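Local coordinates for ribosome inactivating type 1 protein (Iris hollandica, PDB 3MVG) that belongs to the type 1 ribosome-inactivating proteins, single-chain plant proteins that share a common fold, at residues Q202-E207 / Q218-Q223; L49-L54 / P92-N97. One frame throughout, in Å; residues are numbered along the deposited sequence.

Interaction 1 of 2, residues Q202-E207 / Q218-Q223; sequences QTLSTE and QPVKLQ
V220 of strand 219-223 packs against T203, L204 and E207 of helix 202-207, in a helix-on-strand contact of the C-terminal part of the fold. The short axes run nearly antiparallel, at 155°, and approach to 9.3 Å. V220 points at the helix and spreads its two methyls over it. Its CG2 lies 3.8 Å from T203 CG2 and equally close to E207 CG. CG1, anti to the backbone N, lies toward L204, where CD2 sits 4.0 Å away. L204 starts out along the helix flank, and its CD2 swings in to meet V220 at CB as well.

The strand belongs to the antiparallel hairpin 215-223/229-234. This two-stranded sheet and the helices around it form the small C-terminal region of the ribosome-inactivating protein fold. V220 also pairs through its backbone with I232 of the partner strand.

Further along the helix the contact turns polar. E207 is bent at its second torsion and brings its carboxylate to the corner where the chain bends at Q218. Q218 N donates to E207 OE1 at 3.0 Å, with an N-H...O angle of 156°. The N-H comes from above the carboxylate plane, 49° out of it. E207 OE2 lies 3.6 Å from Q218 CB. E207 is buried, and its side chain also touches F216 and L217; the backbone N-H probably offsets part of its negative charge.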
# COMPACT_ATOMS: atom_id res chain seq x y z
N GLN A 202 -10.20 14.41 9.45
CA GLN A 202 -11.53 14.65 10.01
C GLN A 202 -12.57 14.88 8.91
O GLN A 202 -13.65 14.29 8.93
CB GLN A 202 -11.53 15.80 11.03
CG GLN A 202 -12.96 16.21 11.42
CD GLN A 202 -13.05 17.09 12.64
OE1 GLN A 202 -14.13 17.59 12.96
NE2 GLN A 202 -11.94 17.26 13.35
N THR A 203 -12.22 15.70 7.92
CA THR A 203 -13.12 16.02 6.83
C THR A 203 -13.53 14.76 6.07
O THR A 203 -14.72 14.53 5.82
CB THR A 203 -12.51 17.07 5.89
OG1 THR A 203 -12.34 18.29 6.61
CG2 THR A 203 -13.39 17.32 4.68
N LEU A 204 -12.55 13.93 5.71
CA LEU A 204 -12.83 12.69 5.02
C LEU A 204 -13.67 11.75 5.89
O LEU A 204 -14.61 11.11 5.40
CB LEU A 204 -11.53 12.01 4.57
CG LEU A 204 -10.77 12.68 3.41
CD1 LEU A 204 -9.33 12.19 3.34
CD2 LEU A 204 -11.48 12.48 2.06
N SER A 205 -13.32 11.67 7.17
CA SER A 205 -14.04 10.80 8.11
C SER A 205 -15.51 11.18 8.17
O SER A 205 -16.39 10.31 8.12
CB SER A 205 -13.44 10.91 9.52
OG SER A 205 -12.16 10.29 9.61
N THR A 206 -15.77 12.48 8.30
CA THR A 206 -17.14 12.99 8.37
C THR A 206 -17.90 12.74 7.06
O THR A 206 -19.04 12.26 7.09
CB THR A 206 -17.13 14.47 8.75
OG1 THR A 206 -16.64 14.57 10.10
CG2 THR A 206 -18.53 15.09 8.67
N GLU A 207 -17.26 13.00 5.93
CA GLU A 207 -17.92 12.78 4.64
C GLU A 207 -18.29 11.31 4.44
O GLU A 207 -19.36 11.00 3.92
CB GLU A 207 -17.08 13.30 3.47
CG GLU A 207 -16.94 14.83 3.41
CD GLU A 207 -18.27 15.57 3.38
OE1 GLU A 207 -19.19 15.14 2.65
OE2 GLU A 207 -18.39 16.59 4.09
N GLN A 218 -20.26 16.71 0.38
CA GLN A 218 -19.29 17.74 0.05
C GLN A 218 -17.99 17.10 -0.42
O GLN A 218 -17.18 16.64 0.40
CB GLN A 218 -19.03 18.65 1.26
CG GLN A 218 -20.23 19.50 1.69
CD GLN A 218 -20.70 20.47 0.62
OE1 GLN A 218 -19.90 21.03 -0.14
NE2 GLN A 218 -22.01 20.69 0.56
N PRO A 219 -17.78 17.04 -1.75
CA PRO A 219 -16.52 16.50 -2.28
C PRO A 219 -15.29 17.19 -1.69
O PRO A 219 -15.31 18.39 -1.41
CB PRO A 219 -16.65 16.76 -3.78
CG PRO A 219 -18.13 16.63 -4.03
CD PRO A 219 -18.77 17.26 -2.82
N VAL A 220 -14.23 16.41 -1.49
CA VAL A 220 -13.04 16.86 -0.78
C VAL A 220 -11.88 17.01 -1.77
O VAL A 220 -11.41 16.03 -2.35
CB VAL A 220 -12.65 15.86 0.34
CG1 VAL A 220 -11.42 16.35 1.10
CG2 VAL A 220 -13.82 15.64 1.31
N LYS A 221 -11.42 18.24 -1.95
CA LYS A 221 -10.26 18.49 -2.79
C LYS A 221 -8.98 18.23 -2.00
O LYS A 221 -8.83 18.70 -0.87
CB LYS A 221 -10.27 19.92 -3.34
CG LYS A 221 -9.13 20.21 -4.31
CD LYS A 221 -9.11 21.68 -4.74
CE LYS A 221 -8.74 22.61 -3.59
NZ LYS A 221 -7.28 22.65 -3.31
N LEU A 222 -8.07 17.49 -2.61
CA LEU A 222 -6.77 17.17 -2.01
C LEU A 222 -5.64 17.56 -2.94
O LEU A 222 -5.69 17.32 -4.14
CB LEU A 222 -6.66 15.68 -1.71
CG LEU A 222 -7.59 15.05 -0.68
CD1 LEU A 222 -7.37 13.55 -0.65
CD2 LEU A 222 -7.38 15.65 0.70
N GLN A 223 -4.59 18.15 -2.37
CA GLN A 223 -3.35 18.36 -3.10
C GLN A 223 -2.65 17.04 -3.32
O GLN A 223 -2.57 16.22 -2.40
CB GLN A 223 -2.41 19.29 -2.33
CG GLN A 223 -2.99 20.65 -2.01
CD GLN A 223 -3.21 21.52 -3.23
OE1 GLN A 223 -2.44 21.49 -4.20
NE2 GLN A 223 -4.26 22.32 -3.19

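Interaction 2 of 2, residues L49-L54 / P92-N97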
# COMPACT_ATOMS: atom_id res chain seq x y z
N LEU A 49 -7.92 4.54 26.18
CA LEU A 49 -6.47 4.60 25.95
C LEU A 49 -5.90 3.33 25.36
O LEU A 49 -6.46 2.23 25.52
CB LEU A 49 -5.73 4.97 27.24
CG LEU A 49 -6.14 6.28 27.92
CD1 LEU A 49 -5.36 6.50 29.21
CD2 LEU A 49 -5.98 7.48 26.99
N LEU A 50 -4.77 3.48 24.67
CA LEU A 50 -4.03 2.35 24.15
C LEU A 50 -2.55 2.68 24.26
O LEU A 50 -2.14 3.80 23.98
CB LEU A 50 -4.43 2.10 22.69
CG LEU A 50 -3.83 0.86 22.03
CD1 LEU A 50 -4.35 -0.41 22.66
CD2 LEU A 50 -4.16 0.88 20.55
N PHE A 51 -1.75 1.71 24.69
CA PHE A 51 -0.30 1.88 24.76
C PHE A 51 0.34 1.25 23.53
O PHE A 51 -0.04 0.15 23.12
CB PHE A 51 0.26 1.18 26.01
CG PHE A 51 0.06 1.93 27.31
CD1 PHE A 51 0.61 1.41 28.47
CD2 PHE A 51 -0.62 3.15 27.39
CE1 PHE A 51 0.46 2.06 29.71
CE2 PHE A 51 -0.78 3.81 28.62
CZ PHE A 51 -0.23 3.26 29.78
N VAL A 52 1.35 1.93 22.98
CA VAL A 52 2.12 1.44 21.85
C VAL A 52 3.57 1.46 22.28
O VAL A 52 4.18 2.53 22.38
CB VAL A 52 1.90 2.30 20.59
CG1 VAL A 52 2.75 1.79 19.43
CG2 VAL A 52 0.44 2.29 20.19
N ARG A 53 4.12 0.28 22.57
CA ARG A 53 5.49 0.18 23.04
C ARG A 53 6.42 -0.04 21.86
O ARG A 53 6.27 -1.00 21.10
CB ARG A 53 5.64 -0.93 24.08
CG ARG A 53 7.02 -0.94 24.73
CD ARG A 53 7.07 -1.60 26.11
NE ARG A 53 6.37 -2.88 26.16
CZ ARG A 53 5.33 -3.13 26.95
NH1 ARG A 53 4.75 -4.32 26.93
NH2 ARG A 53 4.86 -2.19 27.77
N LEU A 54 7.37 0.88 21.71
CA LEU A 54 8.28 0.89 20.57
C LEU A 54 9.71 0.69 21.04
O LEU A 54 10.13 1.33 21.99
CB LEU A 54 8.19 2.23 19.85
CG LEU A 54 6.81 2.66 19.33
CD1 LEU A 54 6.90 4.06 18.79
CD2 LEU A 54 6.34 1.70 18.25
N PRO A 92 -3.29 10.36 37.64
CA PRO A 92 -2.31 9.64 38.46
C PRO A 92 -2.35 8.11 38.27
O PRO A 92 -1.31 7.46 38.35
CB PRO A 92 -2.69 10.02 39.89
CG PRO A 92 -3.39 11.32 39.77
CD PRO A 92 -4.11 11.28 38.45
N GLN A 93 -3.54 7.56 38.02
CA GLN A 93 -3.71 6.11 37.83
C GLN A 93 -2.98 5.58 36.60
O GLN A 93 -2.57 4.42 36.57
CB GLN A 93 -5.20 5.74 37.75
N VAL A 94 -2.84 6.42 35.58
CA VAL A 94 -2.19 6.01 34.35
C VAL A 94 -0.76 6.55 34.28
O VAL A 94 0.16 5.80 33.96
CB VAL A 94 -3.01 6.43 33.11
CG1 VAL A 94 -2.31 6.02 31.81
CG2 VAL A 94 -4.41 5.82 33.16
N TYR A 95 -0.59 7.82 34.60
CA TYR A 95 0.66 8.53 34.36
C TYR A 95 1.60 8.61 35.57
O TYR A 95 2.70 9.15 35.46
CB TYR A 95 0.39 9.94 33.84
CG TYR A 95 -0.46 9.99 32.60
CD1 TYR A 95 -1.56 10.84 32.51
CD2 TYR A 95 -0.16 9.19 31.49
CE1 TYR A 95 -2.34 10.90 31.38
CE2 TYR A 95 -0.94 9.23 30.35
CZ TYR A 95 -2.03 10.09 30.29
OH TYR A 95 -2.80 10.14 29.16
N GLY A 96 1.16 8.10 36.71
CA GLY A 96 1.93 8.22 37.94
C GLY A 96 1.70 9.55 38.62
O GLY A 96 0.94 10.40 38.14
N ASN A 97 2.36 9.73 39.76
CA ASN A 97 2.14 10.91 40.59
C ASN A 97 2.89 12.15 40.16
O ASN A 97 2.46 13.28 40.44
CB ASN A 97 2.44 10.59 42.06
CG ASN A 97 1.46 9.59 42.65
OD1 ASN A 97 0.32 9.49 42.20
ND2 ASN A 97 1.90 8.85 43.66
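Strand 49-54 and the short helix 92-95 keep their backbones well apart. The nearest CA atoms, those of L49 and V94, are 9.5 Å from each other, and no hydrogen bond crosses between the segments. Side chains alone bridge the gap, burying a modest 142 Å² in all.

V94 is the centre of the contact. It points toward the strand and touches two residues there. L49 also points across, and the two side chains meet tip to tip. L49 CD1 stands 4.0 Å from V94 CG1 and 4.1 Å from V94 CG2, so one leucine methyl faces both valine methyls. V94 CG1 is anti to the backbone N (chi1 179°), which carries it out to F51 as well. There it lies 4.0 Å from F51 CZ, at the edge of the ring and near its plane. The two side chains run alongside each other, pointing opposite ways.

Y95 adds little. Its OH is 4.5 Å from L49 CD1, at the margin of the contact. The Y95 ring has V94 CB over one face, 4.3 Å above the plane and offset toward the rim. It also meets the ring of F82, at about 60°. The helix ends at Y95, and G96 follows with a positive phi of 83°. A weak backbone bond joins G96 N to P92 O.

F51 is further packed by T63 and V65 of strand 61-67 and T3 of strand 3-7, the neighbours of strand 49-55 in the sheet. The contact is a small apolar bridge. The helical turn lies in the connection between strands 81-84 and 100-101 and packs on strand 49-55. The mixed six-stranded sheet is characteristic of the N-terminal part of the ribosome-inactivating protein fold.

Overall arrangement
The two contacts lie on opposite sides of the chain's centre. Their own centres are 32 Å apart, and their nearest atoms are about 16 Å apart, so they do not touch. Both segments of interaction 2 precede those of interaction 1 in the sequence. Interaction 2 belongs to the large mixed sheet, whereas interaction 1 belongs to the C-terminal hairpin and its helix. Their chemistry differs too: interaction 1 adds a carboxylate-to-backbone bond to its apolar packing, while interaction 2 is van der Waals packing with no hydrogen bond across it. A glycerol, probably from the crystallisation liquor, lies about 5 Å from the side chain of V94 in interaction 2. The other protein chain of the assembly touches neither contact.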